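Local coordinates for PLP-Dependent L-Arginine Hydroxylase MppP (PDB 6C92), which hydroxylates L-arginine with pyridoxal 5'-phosphate as cofactor and belongs to a family of pyridoxal-phosphate-dependent aminotransferases, at residues Gly151-Thr156 against Thr183-Asp188; Asn160-Val165 against Val309-Phe314; Lys221-Leu226 against Glu264-Ala269. All coordinates share one frame; numbering follows the deposited sequence.

Contact 1: residues Gly151-Thr156 against Thr183-Asp188; sequences GCVFVT and TVLALD. With EQJ ((E)-N~2~-({3-hydroxy-2-methyl-5-[(phosphonooxy)methyl]pyridin-4-yl}methylidene)-L-arginine), chain E.
Val184 O is gripped twice by the neighbouring strand: Val153 N donates to it at 2.9 Å, nearly along the C=O axis, and Cys152 CA makes a CA-H...O contact, 3.1 Å from Val184 O. Five backbone bonds, alternating from Val184 N to Gly151 O up to Asp188 N to Val155 O, make the pair a regular parallel ladder. Cys152, Phe154, Ala186 and Asp188 share one face of it; helix 90-102 packs there on Cys152, Phe154 and Ala186. There Ala186 CB touches Phe154 CD2 at 3.7 Å and Cys152 SG at 3.9 Å, while Ala186 O sits over the Phe154 ring face. The other face holds Val153, Val155, Leu185 and Leu187. With CG anti to the backbone N (chi1 178°), the Asp188 carboxylate reaches OD2 to 2.5 Å from the pyridine nitrogen N03 of EQJ; OD1 accepts from Ser190 N, and CB rests 3.7 Å from Phe154 CE1. With an alanine here, N03 would probably lose its carboxylate partner and Ser190 N its acceptor. With helix 168-181 between them, the two form a beta-alpha-beta unit whose strands point their C-terminal ends at EQJ, as in fold type I pyridoxal-phosphate enzymes.

Contact 2: residues Asn160-Val165 against Val309-Phe314; sequences NPTGRV and VERVAF. With EQJ ((E)-N~2~-({3-hydroxy-2-methyl-5-[(phosphonooxy)methyl]pyridin-4-yl}methylidene)-L-arginine), chain E.
The Arg311 guanidinium carries the Thr162 methyl on one face, CG2 standing 3.6 Å above the plane over its centre, while NE pairs with Asp302 in a salt bridge. The methyl is set there by chi1 of 69°, which turns OG1 the other way to accept from Arg164 N at 3.2 Å, an ST turn, and to bond Glu134. Lower down, the arginine chain passes the proline at a slant, CD 3.8 Å from Pro161 CG, and Arg311 CG lies 3.6 Å from Pro161 O. The amide of Asn160 is used at both ends. OD1 meets Val309 CG2 at 3.8 Å and accepts from Arg352, whereas ND2 reaches EQJ, bonding O27 on the pyridine ring at 2.6 Å and the carboxylate O24 at 3.0 Å. A cis peptide links Asn160 to Pro161, as at the equivalent place in aspartate aminotransferases. Between the backbones a water lies 2.7 Å from Val309 O and near Pro161 O. No direct hydrogen bond joins the segments, so strand 309-314 meets the loop through van der Waals contact and this water, and the polar grip of Asn160 is spent on the ligand and Arg352, probably fixing the amide's rotation.

Contact 3: residues Lys221-Leu226 against Glu264-Ala269; sequences KLWPTL and EFSRDA. With EQJ ((E)-N~2~-({3-hydroxy-2-methyl-5-[(phosphonooxy)methyl]pyridin-4-yl}methylidene)-L-arginine), chain E.
Trp223 and Phe265 reach toward each other's backbone and pass alongside, with their rings oblique: the five-membered ring of Trp223 and the Phe265 ring stand 5.5 Å apart between centroids, planes at 47°. Over the six-membered ring it is Phe265 CB that sits on one face, 3.8 Å from the centroid in a CH-pi contact, and Leu222 CB lies over the opposite face. In return Trp223 CB touches Phe265 CD2 at 3.5 Å. Thr225 adds a second CH-pi contact, CG2 resting over a face of the Phe265 ring at 3.9 Å from the centroid; with chi1 at 57° its OG1 turns instead to Leu228 O. The far rim of the indole runs along the helix, where Trp223 CH2 meets Ser266 OG at 3.4 Å and CZ2 meets Ala269 CB, one turn on from Phe265. Ser266 OG is itself bonded to Ile262 O. Pro224 centres an inverse gamma turn between Trp223 and Thr225, whose CB atoms both point to the helix. At the head of segment 221-226, Lys221 NZ donates to EQJ O07 at 2.7 Å and pairs with Asp218. Lys221 is probably the lysine that holds the cofactor before substrate binds, so this aromatic packing ties the loop that follows the probable Schiff-base lysine, as in fold type I enzymes, to the long helix 256-292.

Overall arrangement
All three contacts are buried and each sends at least one residue to EQJ, though their centres lie 21 to 27 Å apart. Contact 1 is the core of the mixed sheet, its adjacent strands joined by backbone bonds. The chain runs on from it into the loop of contact 2, which meets a strand of the separate antiparallel sheet by van der Waals packing and a water. Contact 3, nested in the chain between the segments of contact 2 and across the chain's centre from contact 1, replaces strand pairing with aromatic CH-pi packing on a helix. It also comes near the dimer partner, since Leu226 O bonds Ser255 of the neighbouring subunit, which touches neither of the others.

Contact 1: residues Gly151-Thr156 against Thr183-Asp188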
loop_
_atom_site.group_PDB
_atom_site.type_symbol
_atom_site.label_atom_id
_atom_site.label_comp_id
_atom_site.label_asym_id
_atom_site.label_seq_id
_atom_site.Cartn_x
_atom_site.Cartn_y
_atom_site.Cartn_z
ATOM N N GLY A 151 -14.333 22.168 -3.255
ATOM C CA GLY A 151 -14.743 21.393 -2.098
ATOM C C GLY A 151 -13.611 20.994 -1.174
ATOM O O GLY A 151 -13.831 20.451 -0.086
ATOM N N CYS A 152 -12.392 21.232 -1.633
ATOM C CA CYS A 152 -11.183 20.908 -0.908
ATOM C C CYS A 152 -10.079 21.837 -1.380
ATOM O O CYS A 152 -10.002 22.167 -2.573
ATOM C CB CYS A 152 -10.781 19.445 -1.143
ATOM S SG CYS A 152 -9.211 18.913 -0.364
ATOM N N VAL A 153 -9.281 22.301 -0.418
ATOM C CA VAL A 153 -8.021 22.993 -0.641
ATOM C C VAL A 153 -6.913 22.059 -0.163
ATOM O O VAL A 153 -6.973 21.563 0.966
ATOM C CB VAL A 153 -7.982 24.324 0.134
ATOM C CG1 VAL A 153 -6.606 24.965 0.012
ATOM C CG2 VAL A 153 -9.095 25.274 -0.372
ATOM N N PHE A 154 -5.914 21.804 -1.012
ATOM C CA PHE A 154 -4.849 20.847 -0.724
ATOM C C PHE A 154 -3.499 21.557 -0.793
ATOM O O PHE A 154 -3.122 22.072 -1.851
ATOM C CB PHE A 154 -4.886 19.688 -1.716
ATOM C CG PHE A 154 -4.016 18.525 -1.340
ATOM C CD1 PHE A 154 -2.633 18.633 -1.349
ATOM C CD2 PHE A 154 -4.592 17.319 -0.973
ATOM C CE1 PHE A 154 -1.827 17.557 -0.994
ATOM C CE2 PHE A 154 -3.806 16.230 -0.610
ATOM C CZ PHE A 154 -2.414 16.340 -0.619
ATOM N N VAL A 155 -2.761 21.534 0.314
ATOM C CA VAL A 155 -1.444 22.170 0.424
ATOM C C VAL A 155 -0.402 21.151 0.882
ATOM O O VAL A 155 -0.556 20.508 1.925
ATOM C CB VAL A 155 -1.469 23.360 1.399
ATOM C CG1 VAL A 155 -0.069 23.949 1.523
ATOM C CG2 VAL A 155 -2.491 24.409 0.943
ATOM N N THR A 156 0.689 21.058 0.133
ATOM C CA THR A 156 1.853 20.277 0.527
ATOM C C THR A 156 2.773 21.204 1.307
ATOM O O THR A 156 3.161 22.261 0.796
ATOM C CB THR A 156 2.546 19.721 -0.716
ATOM O OG1 THR A 156 1.566 19.072 -1.558
ATOM C CG2 THR A 156 3.674 18.754 -0.335
ATOM N N THR A 183 -15.371 23.999 3.228
ATOM C CA THR A 183 -14.380 23.364 2.371
ATOM C C THR A 183 -13.448 22.498 3.214
ATOM O O THR A 183 -13.075 22.886 4.315
ATOM C CB THR A 183 -13.553 24.441 1.660
ATOM O OG1 THR A 183 -14.434 25.374 1.029
ATOM C CG2 THR A 183 -12.654 23.841 0.619
ATOM N N VAL A 184 -13.080 21.329 2.701
ATOM C CA VAL A 184 -12.118 20.472 3.397
ATOM C C VAL A 184 -10.735 21.062 3.207
ATOM O O VAL A 184 -10.350 21.405 2.085
ATOM C CB VAL A 184 -12.160 19.034 2.854
ATOM C CG1 VAL A 184 -11.068 18.192 3.504
ATOM C CG2 VAL A 184 -13.519 18.437 3.093
ATOM N N LEU A 185 -9.966 21.146 4.288
ATOM C CA LEU A 185 -8.553 21.492 4.194
ATOM C C LEU A 185 -7.723 20.231 4.338
ATOM O O LEU A 185 -7.825 19.539 5.354
ATOM C CB LEU A 185 -8.157 22.502 5.260
ATOM C CG LEU A 185 -6.669 22.871 5.252
ATOM C CD1 LEU A 185 -6.198 23.436 3.894
ATOM C CD2 LEU A 185 -6.394 23.886 6.360
ATOM N N ALA A 186 -6.904 19.943 3.331
ATOM C CA ALA A 186 -6.061 18.757 3.316
ATOM C C ALA A 186 -4.603 19.180 3.228
ATOM O O ALA A 186 -4.238 20.021 2.393
ATOM C CB ALA A 186 -6.403 17.829 2.156
ATOM N N LEU A 187 -3.777 18.595 4.085
ATOM C CA LEU A 187 -2.348 18.865 4.106
ATOM C C LEU A 187 -1.548 17.591 3.857
ATOM O O LEU A 187 -1.836 16.534 4.437
ATOM C CB LEU A 187 -1.919 19.445 5.455
ATOM C CG LEU A 187 -2.647 20.662 6.042
ATOM C CD1 LEU A 187 -1.975 21.002 7.345
ATOM C CD2 LEU A 187 -2.600 21.858 5.092
ATOM N N ASP A 188 -0.524 17.710 3.017
ATOM C CA ASP A 188 0.511 16.680 2.860
ATOM C C ASP A 188 1.782 17.206 3.529
ATOM O O ASP A 188 2.384 18.181 3.057
ATOM C CB ASP A 188 0.716 16.363 1.382
ATOM C CG ASP A 188 1.828 15.332 1.141
ATOM O OD1 ASP A 188 2.831 15.303 1.890
ATOM O OD2 ASP A 188 1.711 14.566 0.171
HETATM C C01 EQJ E . 4.827 15.573 -1.059
HETATM C C02 EQJ E . 4.791 14.065 -1.293
HETATM C C04 EQJ E . 3.627 12.059 -0.956
HETATM C C05 EQJ E . 4.597 11.362 -1.656
HETATM C C06 EQJ E . 4.449 9.815 -1.860
HETATM C C12 EQJ E . 5.709 12.045 -2.227
HETATM C C13 EQJ E . 6.789 11.248 -2.974
HETATM C C15 EQJ E . 9.133 11.120 -3.833
HETATM C C16 EQJ E . 8.814 9.726 -4.454
HETATM C C17 EQJ E . 7.763 9.606 -5.584
HETATM C C18 EQJ E . 7.530 8.098 -5.856
HETATM C C20 EQJ E . 5.067 7.586 -6.439
HETATM C C23 EQJ E . 9.831 12.073 -4.808
HETATM C C26 EQJ E . 5.805 13.422 -2.015
HETATM N N03 EQJ E . 3.758 13.393 -0.796
HETATM N N14 EQJ E . 7.975 11.780 -3.199
HETATM N N19 EQJ E . 6.458 7.888 -6.841
HETATM N N21 EQJ E . 4.808 7.529 -5.041
HETATM N N22 EQJ E . 4.101 7.398 -7.318
HETATM O O07 EQJ E . 5.540 9.168 -1.242
HETATM O O09 EQJ E . 6.309 7.248 -2.770
HETATM O O10 EQJ E . 6.390 6.985 -0.258
HETATM O O11 EQJ E . 4.239 7.023 -1.514
HETATM O O24 EQJ E . 9.662 13.292 -4.697
HETATM O O25 EQJ E . 10.601 11.660 -5.706
HETATM O O27 EQJ E . 6.863 14.136 -2.522
HETATM P P08 EQJ E . 5.652 7.534 -1.476
#

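Contact 2: residues Asn160-Val165 against Val309-Phe314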
loop_
_atom_site.group_PDB
_atom_site.type_symbol
_atom_site.label_atom_id
_atom_site.label_comp_id
_atom_site.label_asym_id
_atom_site.label_seq_id
_atom_site.Cartn_x
_atom_site.Cartn_y
_atom_site.Cartn_z
ATOM N N ASN A 160 7.064 20.127 -1.918
ATOM C CA ASN A 160 7.999 19.439 -2.792
ATOM C C ASN A 160 7.574 19.898 -4.174
ATOM O O ASN A 160 6.479 19.568 -4.597
ATOM C CB ASN A 160 7.889 17.918 -2.613
ATOM C CG ASN A 160 8.654 17.112 -3.667
ATOM O OD1 ASN A 160 9.433 17.640 -4.449
ATOM N ND2 ASN A 160 8.410 15.799 -3.686
ATOM N N PRO A 161 8.438 20.598 -4.923
ATOM C CA PRO A 161 9.905 20.657 -4.830
ATOM C C PRO A 161 10.525 21.913 -4.199
ATOM O O PRO A 161 11.740 21.993 -4.148
ATOM C CB PRO A 161 10.316 20.571 -6.306
ATOM C CG PRO A 161 9.238 21.328 -7.032
ATOM C CD PRO A 161 7.948 21.160 -6.196
ATOM N N THR A 162 9.727 22.853 -3.691
ATOM C CA THR A 162 10.248 24.178 -3.345
ATOM C C THR A 162 10.713 24.308 -1.905
ATOM O O THR A 162 11.423 25.271 -1.583
ATOM C CB THR A 162 9.177 25.253 -3.575
ATOM O OG1 THR A 162 8.126 25.079 -2.605
ATOM C CG2 THR A 162 8.602 25.152 -4.972
ATOM N N GLY A 163 10.331 23.394 -1.022
ATOM C CA GLY A 163 10.648 23.534 0.382
ATOM C C GLY A 163 9.849 24.588 1.118
ATOM O O GLY A 163 10.064 24.776 2.321
ATOM N N ARG A 164 8.940 25.286 0.448
ATOM C CA ARG A 164 8.238 26.392 1.088
ATOM C C ARG A 164 7.329 25.863 2.200
ATOM O O ARG A 164 6.599 24.884 1.999
ATOM C CB ARG A 164 7.424 27.162 0.037
ATOM C CG ARG A 164 6.728 28.406 0.555
ATOM C CD ARG A 164 7.656 29.627 0.611
ATOM N NE ARG A 164 6.889 30.868 0.710
ATOM C CZ ARG A 164 6.488 31.604 -0.325
ATOM N NH1 ARG A 164 6.773 31.261 -1.575
ATOM N NH2 ARG A 164 5.790 32.701 -0.109
ATOM N N VAL A 165 7.366 26.521 3.365
ATOM C CA VAL A 165 6.634 26.094 4.559
ATOM C C VAL A 165 5.460 27.035 4.817
ATOM O O VAL A 165 5.634 28.255 4.927
ATOM C CB VAL A 165 7.558 26.037 5.788
ATOM C CG1 VAL A 165 6.768 25.707 7.049
ATOM C CG2 VAL A 165 8.641 24.981 5.584
ATOM N N VAL A 309 15.219 17.765 -1.228
ATOM C CA VAL A 309 15.368 17.905 -2.668
ATOM C C VAL A 309 15.700 19.361 -2.953
ATOM O O VAL A 309 15.354 20.259 -2.178
ATOM C CB VAL A 309 14.108 17.450 -3.434
ATOM C CG1 VAL A 309 13.849 15.992 -3.160
ATOM C CG2 VAL A 309 12.890 18.280 -3.014
ATOM N N GLU A 310 16.393 19.587 -4.063
ATOM C CA GLU A 310 16.930 20.902 -4.392
ATOM C C GLU A 310 16.646 21.227 -5.854
ATOM O O GLU A 310 16.957 20.434 -6.748
ATOM C CB GLU A 310 18.443 20.936 -4.119
ATOM C CG GLU A 310 19.164 22.223 -4.512
ATOM C CD GLU A 310 18.855 23.412 -3.608
ATOM O OE1 GLU A 310 17.981 23.323 -2.720
ATOM O OE2 GLU A 310 19.496 24.463 -3.800
ATOM N N ARG A 311 16.040 22.382 -6.088
ATOM C CA ARG A 311 15.808 22.869 -7.433
ATOM C C ARG A 311 17.005 23.676 -7.901
ATOM O O ARG A 311 17.569 24.463 -7.134
ATOM C CB ARG A 311 14.557 23.737 -7.493
ATOM C CG ARG A 311 13.268 22.958 -7.301
ATOM C CD ARG A 311 12.051 23.744 -7.839
ATOM N NE ARG A 311 11.920 25.052 -7.202
ATOM C CZ ARG A 311 11.046 25.976 -7.579
ATOM N NH1 ARG A 311 10.209 25.740 -8.591
ATOM N NH2 ARG A 311 10.997 27.132 -6.937
ATOM N N VAL A 312 17.375 23.479 -9.165
ATOM C CA VAL A 312 18.438 24.242 -9.815
ATOM C C VAL A 312 17.859 24.808 -11.099
ATOM O O VAL A 312 17.283 24.064 -11.903
ATOM C CB VAL A 312 19.679 23.381 -10.103
ATOM C CG1 VAL A 312 20.804 24.233 -10.682
ATOM C CG2 VAL A 312 20.156 22.709 -8.819
ATOM N N ALA A 313 17.976 26.122 -11.268
ATOM C CA ALA A 313 17.453 26.836 -12.424
ATOM C C ALA A 313 18.610 27.285 -13.301
ATOM O O ALA A 313 19.656 27.702 -12.800
ATOM C CB ALA A 313 16.637 28.057 -12.004
ATOM N N PHE A 314 18.429 27.188 -14.603
ATOM C CA PHE A 314 19.463 27.653 -15.511
ATOM C C PHE A 314 18.803 28.306 -16.708
ATOM O O PHE A 314 17.791 27.822 -17.218
ATOM C CB PHE A 314 20.405 26.516 -15.952
ATOM C CG PHE A 314 19.798 25.169 -15.855
ATOM C CD1 PHE A 314 18.850 24.771 -16.770
ATOM C CD2 PHE A 314 20.162 24.300 -14.837
ATOM C CE1 PHE A 314 18.264 23.531 -16.680
ATOM C CE2 PHE A 314 19.577 23.058 -14.740
ATOM C CZ PHE A 314 18.628 22.673 -15.667
HETATM C C01 EQJ E . 4.827 15.573 -1.059
HETATM C C02 EQJ E . 4.791 14.065 -1.293
HETATM C C04 EQJ E . 3.627 12.059 -0.956
HETATM C C05 EQJ E . 4.597 11.362 -1.656
HETATM C C06 EQJ E . 4.449 9.815 -1.860
HETATM C C12 EQJ E . 5.709 12.045 -2.227
HETATM C C13 EQJ E . 6.789 11.248 -2.974
HETATM C C15 EQJ E . 9.133 11.120 -3.833
HETATM C C16 EQJ E . 8.814 9.726 -4.454
HETATM C C17 EQJ E . 7.763 9.606 -5.584
HETATM C C18 EQJ E . 7.530 8.098 -5.856
HETATM C C20 EQJ E . 5.067 7.586 -6.439
HETATM C C23 EQJ E . 9.831 12.073 -4.808
HETATM C C26 EQJ E . 5.805 13.422 -2.015
HETATM N N03 EQJ E . 3.758 13.393 -0.796
HETATM N N14 EQJ E . 7.975 11.780 -3.199
HETATM N N19 EQJ E . 6.458 7.888 -6.841
HETATM N N21 EQJ E . 4.808 7.529 -5.041
HETATM N N22 EQJ E . 4.101 7.398 -7.318
HETATM O O07 EQJ E . 5.540 9.168 -1.242
HETATM O O09 EQJ E . 6.309 7.248 -2.770
HETATM O O10 EQJ E . 6.390 6.985 -0.258
HETATM O O11 EQJ E . 4.239 7.023 -1.514
HETATM O O24 EQJ E . 9.662 13.292 -4.697
HETATM O O25 EQJ E . 10.601 11.660 -5.706
HETATM O O27 EQJ E . 6.863 14.136 -2.522
HETATM P P08 EQJ E . 5.652 7.534 -1.476
HETATM O O HOH W 1 13.668 22.305 -1.912
#

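Contact 3: residues Lys221-Leu226 against Glu264-Ala269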
loop_
_atom_site.group_PDB
_atom_site.type_symbol
_atom_site.label_atom_id
_atom_site.label_comp_id
_atom_site.label_asym_id
_atom_site.label_seq_id
_atom_site.Cartn_x
_atom_site.Cartn_y
_atom_site.Cartn_z
ATOM N N LYS A 221 10.383 9.619 3.899
ATOM C CA LYS A 221 11.460 10.409 3.306
ATOM C C LYS A 221 12.611 10.707 4.266
ATOM O O LYS A 221 13.697 11.083 3.807
ATOM C CB LYS A 221 10.913 11.732 2.771
ATOM C CG LYS A 221 10.232 11.593 1.418
ATOM C CD LYS A 221 8.840 12.117 1.484
ATOM C CE LYS A 221 8.115 11.987 0.155
ATOM N NZ LYS A 221 7.412 10.676 0.073
ATOM N N LEU A 222 12.400 10.572 5.568
ATOM C CA LEU A 222 13.400 11.012 6.542
ATOM C C LEU A 222 14.579 10.067 6.667
ATOM O O LEU A 222 15.718 10.516 6.847
ATOM C CB LEU A 222 12.764 11.161 7.919
ATOM C CG LEU A 222 11.717 12.237 8.090
ATOM C CD1 LEU A 222 11.236 12.178 9.517
ATOM C CD2 LEU A 222 12.319 13.604 7.742
ATOM N N TRP A 223 14.333 8.771 6.655
ATOM C CA TRP A 223 15.372 7.841 7.066
ATOM C C TRP A 223 15.582 6.773 6.015
ATOM O O TRP A 223 14.638 6.392 5.312
ATOM C CB TRP A 223 15.028 7.169 8.393
ATOM C CG TRP A 223 14.674 8.134 9.475
ATOM C CD1 TRP A 223 15.457 9.144 9.980
ATOM C CD2 TRP A 223 13.457 8.156 10.216
ATOM N NE1 TRP A 223 14.786 9.789 10.991
ATOM C CE2 TRP A 223 13.555 9.207 11.150
ATOM C CE3 TRP A 223 12.284 7.386 10.178
ATOM C CZ2 TRP A 223 12.539 9.506 12.038
ATOM C CZ3 TRP A 223 11.277 7.683 11.072
ATOM C CH2 TRP A 223 11.401 8.747 11.973
ATOM N N PRO A 224 16.797 6.263 5.896
ATOM C CA PRO A 224 17.072 5.250 4.873
ATOM C C PRO A 224 16.680 3.846 5.324
ATOM O O PRO A 224 17.491 3.029 5.715
ATOM C CB PRO A 224 18.582 5.386 4.666
ATOM C CG PRO A 224 19.084 5.815 5.994
ATOM C CD PRO A 224 18.043 6.716 6.559
ATOM N N THR A 225 15.376 3.558 5.244
ATOM C CA THR A 225 14.799 2.325 5.768
ATOM C C THR A 225 14.403 1.351 4.667
ATOM O O THR A 225 13.500 0.533 4.860
ATOM C CB THR A 225 13.578 2.643 6.625
ATOM O OG1 THR A 225 12.632 3.393 5.828
ATOM C CG2 THR A 225 13.993 3.457 7.848
ATOM N N LEU A 226 15.027 1.445 3.492
ATOM C CA LEU A 226 14.723 0.508 2.396
ATOM C C LEU A 226 13.234 0.549 2.052
ATOM O O LEU A 226 12.607 -0.469 1.721
ATOM C CB LEU A 226 15.154 -0.914 2.735
ATOM C CG LEU A 226 16.647 -1.054 3.017
ATOM C CD1 LEU A 226 16.964 -2.480 3.419
ATOM C CD2 LEU A 226 17.451 -0.618 1.787
ATOM N N GLU A 264 11.427 3.119 16.757
ATOM C CA GLU A 264 12.852 3.136 17.089
ATOM C C GLU A 264 13.603 4.225 16.330
ATOM O O GLU A 264 14.449 4.928 16.908
ATOM C CB GLU A 264 13.447 1.753 16.810
ATOM C CG GLU A 264 12.878 0.694 17.671
ATOM C CD GLU A 264 13.074 1.001 19.141
ATOM O OE1 GLU A 264 14.217 1.337 19.541
ATOM O OE2 GLU A 264 12.086 0.938 19.890
ATOM N N PHE A 265 13.322 4.392 15.043
ATOM C CA PHE A 265 13.976 5.464 14.306
ATOM C C PHE A 265 13.555 6.829 14.841
ATOM O O PHE A 265 14.371 7.756 14.892
ATOM C CB PHE A 265 13.682 5.347 12.808
ATOM C CG PHE A 265 14.688 4.475 12.053
ATOM C CD1 PHE A 265 14.712 3.109 12.245
ATOM C CD2 PHE A 265 15.586 5.027 11.160
ATOM C CE1 PHE A 265 15.622 2.300 11.554
ATOM C CE2 PHE A 265 16.494 4.227 10.461
ATOM C CZ PHE A 265 16.520 2.880 10.660
ATOM N N SER A 266 12.285 6.975 15.252
ATOM C CA SER A 266 11.845 8.240 15.838
ATOM C C SER A 266 12.550 8.491 17.167
ATOM O O SER A 266 12.887 9.635 17.501
ATOM C CB SER A 266 10.323 8.247 16.048
ATOM O OG SER A 266 9.611 8.064 14.824
ATOM N N ARG A 267 12.772 7.437 17.947
ATOM C CA ARG A 267 13.441 7.621 19.236
ATOM C C ARG A 267 14.899 8.005 19.037
ATOM O O ARG A 267 15.419 8.895 19.727
ATOM C CB ARG A 267 13.300 6.351 20.068
ATOM C CG ARG A 267 11.878 6.215 20.606
ATOM C CD ARG A 267 11.628 4.938 21.396
ATOM N NE ARG A 267 10.284 4.964 21.962
ATOM C CZ ARG A 267 9.736 3.962 22.643
ATOM N NH1 ARG A 267 10.419 2.846 22.842
ATOM N NH2 ARG A 267 8.496 4.078 23.112
ATOM N N ASP A 268 15.572 7.345 18.099
ATOM C CA ASP A 268 16.926 7.733 17.730
ATOM C C ASP A 268 16.968 9.180 17.261
ATOM O O ASP A 268 17.886 9.938 17.616
ATOM C CB ASP A 268 17.451 6.813 16.630
ATOM C CG ASP A 268 18.795 7.248 16.116
ATOM O OD1 ASP A 268 19.817 6.889 16.756
ATOM O OD2 ASP A 268 18.833 7.955 15.082
ATOM N N ALA A 269 15.967 9.594 16.481
ATOM C CA ALA A 269 15.940 10.969 15.991
ATOM C C ALA A 269 15.771 11.955 17.131
ATOM O O ALA A 269 16.343 13.047 17.100
ATOM C CB ALA A 269 14.809 11.149 14.977
HETATM C C01 EQJ E . 4.827 15.573 -1.059
HETATM C C02 EQJ E . 4.791 14.065 -1.293
HETATM C C04 EQJ E . 3.627 12.059 -0.956
HETATM C C05 EQJ E . 4.597 11.362 -1.656
HETATM C C06 EQJ E . 4.449 9.815 -1.860
HETATM C C12 EQJ E . 5.709 12.045 -2.227
HETATM C C13 EQJ E . 6.789 11.248 -2.974
HETATM C C15 EQJ E . 9.133 11.120 -3.833
HETATM C C16 EQJ E . 8.814 9.726 -4.454
HETATM C C17 EQJ E . 7.763 9.606 -5.584
HETATM C C18 EQJ E . 7.530 8.098 -5.856
HETATM C C20 EQJ E . 5.067 7.586 -6.439
HETATM C C23 EQJ E . 9.831 12.073 -4.808
HETATM C C26 EQJ E . 5.805 13.422 -2.015
HETATM N N03 EQJ E . 3.758 13.393 -0.796
HETATM N N14 EQJ E . 7.975 11.780 -3.199
HETATM N N19 EQJ E . 6.458 7.888 -6.841
HETATM N N21 EQJ E . 4.808 7.529 -5.041
HETATM N N22 EQJ E . 4.101 7.398 -7.318
HETATM O O07 EQJ E . 5.540 9.168 -1.242
HETATM O O09 EQJ E . 6.309 7.248 -2.770
HETATM O O10 EQJ E . 6.390 6.985 -0.258
HETATM O O11 EQJ E . 4.239 7.023 -1.514
HETATM O O24 EQJ E . 9.662 13.292 -4.697
HETATM O O25 EQJ E . 10.601 11.660 -5.706
HETATM O O27 EQJ E . 6.863 14.136 -2.522
HETATM P P08 EQJ E . 5.652 7.534 -1.476
#